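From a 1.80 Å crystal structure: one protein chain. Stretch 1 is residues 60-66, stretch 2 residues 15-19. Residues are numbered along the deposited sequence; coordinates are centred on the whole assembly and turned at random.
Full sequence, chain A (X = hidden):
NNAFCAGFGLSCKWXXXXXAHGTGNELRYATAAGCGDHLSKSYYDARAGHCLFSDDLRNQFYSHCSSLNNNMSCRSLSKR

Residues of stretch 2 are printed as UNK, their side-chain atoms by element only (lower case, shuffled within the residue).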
# COMPACT_ATOMS: atom_id res chain seq x y z
N GLN A 60 -4.67 -14.30 -5.76
CA GLN A 60 -3.85 -13.92 -4.62
C GLN A 60 -3.48 -12.44 -4.69
O GLN A 60 -3.67 -11.70 -3.73
CB GLN A 60 -2.58 -14.78 -4.54
CG GLN A 60 -2.81 -16.26 -4.23
CD GLN A 60 -3.15 -17.11 -5.47
OE1 GLN A 60 -3.51 -16.59 -6.53
NE2 GLN A 60 -3.02 -18.42 -5.33
N PHE A 61 -2.93 -12.01 -5.83
CA PHE A 61 -2.52 -10.63 -5.96
C PHE A 61 -3.71 -9.69 -5.74
O PHE A 61 -3.59 -8.63 -5.11
CB PHE A 61 -1.86 -10.38 -7.32
CG PHE A 61 -1.27 -9.01 -7.44
CD1 PHE A 61 -0.12 -8.68 -6.76
CD2 PHE A 61 -1.89 -8.05 -8.24
CE1 PHE A 61 0.42 -7.42 -6.86
CE2 PHE A 61 -1.35 -6.77 -8.32
CZ PHE A 61 -0.20 -6.46 -7.64
N TYR A 62 -4.86 -10.11 -6.25
CA TYR A 62 -6.08 -9.32 -6.09
C TYR A 62 -6.41 -9.09 -4.62
O TYR A 62 -6.89 -8.02 -4.24
CB TYR A 62 -7.28 -9.99 -6.75
CG TYR A 62 -8.57 -9.23 -6.46
CD1 TYR A 62 -8.89 -8.07 -7.14
CD2 TYR A 62 -9.45 -9.68 -5.48
CE1 TYR A 62 -10.06 -7.37 -6.87
CE2 TYR A 62 -10.62 -8.98 -5.20
CZ TYR A 62 -10.92 -7.83 -5.90
OH TYR A 62 -12.07 -7.16 -5.62
N SER A 63 -6.19 -10.11 -3.80
CA SER A 63 -6.53 -10.01 -2.39
C SER A 63 -5.67 -8.95 -1.74
O SER A 63 -6.11 -8.27 -0.81
CB SER A 63 -6.38 -11.35 -1.67
OG SER A 63 -5.02 -11.55 -1.29
N HIS A 64 -4.45 -8.80 -2.23
CA HIS A 64 -3.57 -7.75 -1.71
C HIS A 64 -4.06 -6.37 -2.13
O HIS A 64 -4.27 -5.49 -1.28
CB HIS A 64 -2.10 -7.98 -2.11
CG HIS A 64 -1.20 -6.85 -1.72
ND1 HIS A 64 -0.79 -5.88 -2.61
CD2 HIS A 64 -0.66 -6.52 -0.53
CE1 HIS A 64 -0.03 -5.00 -1.98
NE2 HIS A 64 0.07 -5.37 -0.71
N CYS A 65 -4.26 -6.15 -3.43
CA CYS A 65 -4.75 -4.85 -3.89
C CYS A 65 -6.04 -4.51 -3.17
O CYS A 65 -6.22 -3.38 -2.71
CB CYS A 65 -4.99 -4.83 -5.41
SG CYS A 65 -3.47 -4.93 -6.36
N SER A 66 -6.94 -5.49 -3.07
CA SER A 66 -8.23 -5.30 -2.43
C SER A 66 -8.14 -5.03 -0.92
O SER A 66 -8.95 -4.27 -0.37
CB SER A 66 -9.13 -6.51 -2.69
OG SER A 66 -10.31 -6.44 -1.91
N UNK A 15 0.61 -9.78 -16.20
CA UNK A 15 1.27 -8.57 -15.74
C UNK A 15 0.22 -7.72 -15.05
O UNK A 15 -0.64 -7.15 -15.72
o UNK A 15 3.56 -4.71 -17.70
c UNK A 15 2.33 -6.42 -16.61
c UNK A 15 1.84 -7.81 -16.93
o UNK A 15 2.76 -6.37 -18.92
c UNK A 15 2.92 -5.78 -17.83
N UNK A 16 0.28 -7.63 -13.72
CA UNK A 16 -0.82 -7.04 -12.95
C UNK A 16 -0.35 -5.90 -12.06
O UNK A 16 0.82 -5.80 -11.73
s UNK A 16 -2.21 -9.51 -12.90
c UNK A 16 -1.48 -8.11 -12.07
N UNK A 17 -1.28 -5.02 -11.68
CA UNK A 17 -0.97 -3.92 -10.77
C UNK A 17 -2.19 -3.42 -10.00
O UNK A 17 -3.33 -3.57 -10.45
c UNK A 17 -2.05 -1.69 -14.65
c UNK A 17 -0.30 -2.75 -11.51
c UNK A 17 -1.91 -1.02 -12.52
c UNK A 17 -2.34 -1.83 -16.00
n UNK A 17 -2.49 -0.76 -13.74
c UNK A 17 -1.76 -2.88 -16.67
c UNK A 17 -1.11 -2.13 -12.61
c UNK A 17 -0.89 -3.76 -16.02
c UNK A 17 -0.59 -3.62 -14.68
c UNK A 17 -1.18 -2.57 -13.97
N UNK A 18 -1.92 -2.81 -8.85
CA UNK A 18 -2.98 -2.18 -8.06
C UNK A 18 -3.36 -0.83 -8.67
O UNK A 18 -2.51 -0.11 -9.16
s UNK A 18 -2.14 -3.53 -5.75
c UNK A 18 -2.51 -1.99 -6.62
N UNK A 19 -4.65 -0.51 -8.64
CA UNK A 19 -5.14 0.78 -9.15
C UNK A 19 -6.00 1.51 -8.13
O UNK A 19 -6.80 0.91 -7.43
o UNK A 19 -7.08 -0.21 -10.24
c UNK A 19 -5.93 0.62 -10.46
c UNK A 19 -5.05 -0.01 -11.53

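Position 15 carries five side-chain atoms, three carbons in an unbranched chain and two oxygens on the last of them. That is a carboxylate on a two-methylene stem, and the side chain makes no contact with the helix. The residue is Glu15, extended with chi1 and chi2 both t, its carboxylate engaged elsewhere in the structure.

Position 16 has only two side-chain atoms, a carbon and then a sulfur. Its CB points toward the helix and lies 3.9 Å from CD2 of Phe61. One carbon followed by one sulfur means cysteine, and Cys16 is buried; its sulfur is bonded covalently to a group elsewhere in the structure. The contact with Phe61 is closest at CB.

Position 17 is the largest, with ten side-chain atoms: one carbon leading to fused five- and six-membered rings that hold eight carbons and one nitrogen. Its CA-to-CB bond points away from the helix, and the backbone makes the contact instead: its CA sits at the edge of the Phe61 ring, 3.8 Å from CE2 of Phe61, and its C lies 4.1 Å from SG of Cys65. The indole identifies Trp17.

Position 18 again shows one carbon and one sulfur, but here the sulfur lies 2.0 Å from SG of Cys65, far too close for anything but a covalent bond. The sulfur also rests 4.0 Å from CZ of Phe61, oblique to the ring. The residue is Cys18, and the bond is a disulfide with chi3 of -85°, close to the right angle such bridges favor. Both cysteines use the m rotamer.

Position 19 has a carbon that branches to one oxygen and one carbon. Its CA-to-CB bond points away, and the side chain makes no contact with the helix. The branching is the pattern of Thr19.

The rule that emerges is one covalent rivet beside one aromatic filler. Helix and strand run nearly parallel, 16° apart, with axes 8.5 Å from each other at closest approach, and at the disulfide the CA atoms of Cys65 and Cys18 are 5.3 Å apart. One helical turn earlier, where the CA atoms of Phe61 and Cys16 stand 8.0 Å apart, the phenyl ring fills the wider gap. Phe61 and Cys65 share a helix face, joined by the backbone hydrogen bond from Cys65 N to Phe61 O at 3.1 Å. No hydrogen bond crosses between the stretches; packing and the disulfide make the contact.

Stretch 2, residues 15-19: ECWCT
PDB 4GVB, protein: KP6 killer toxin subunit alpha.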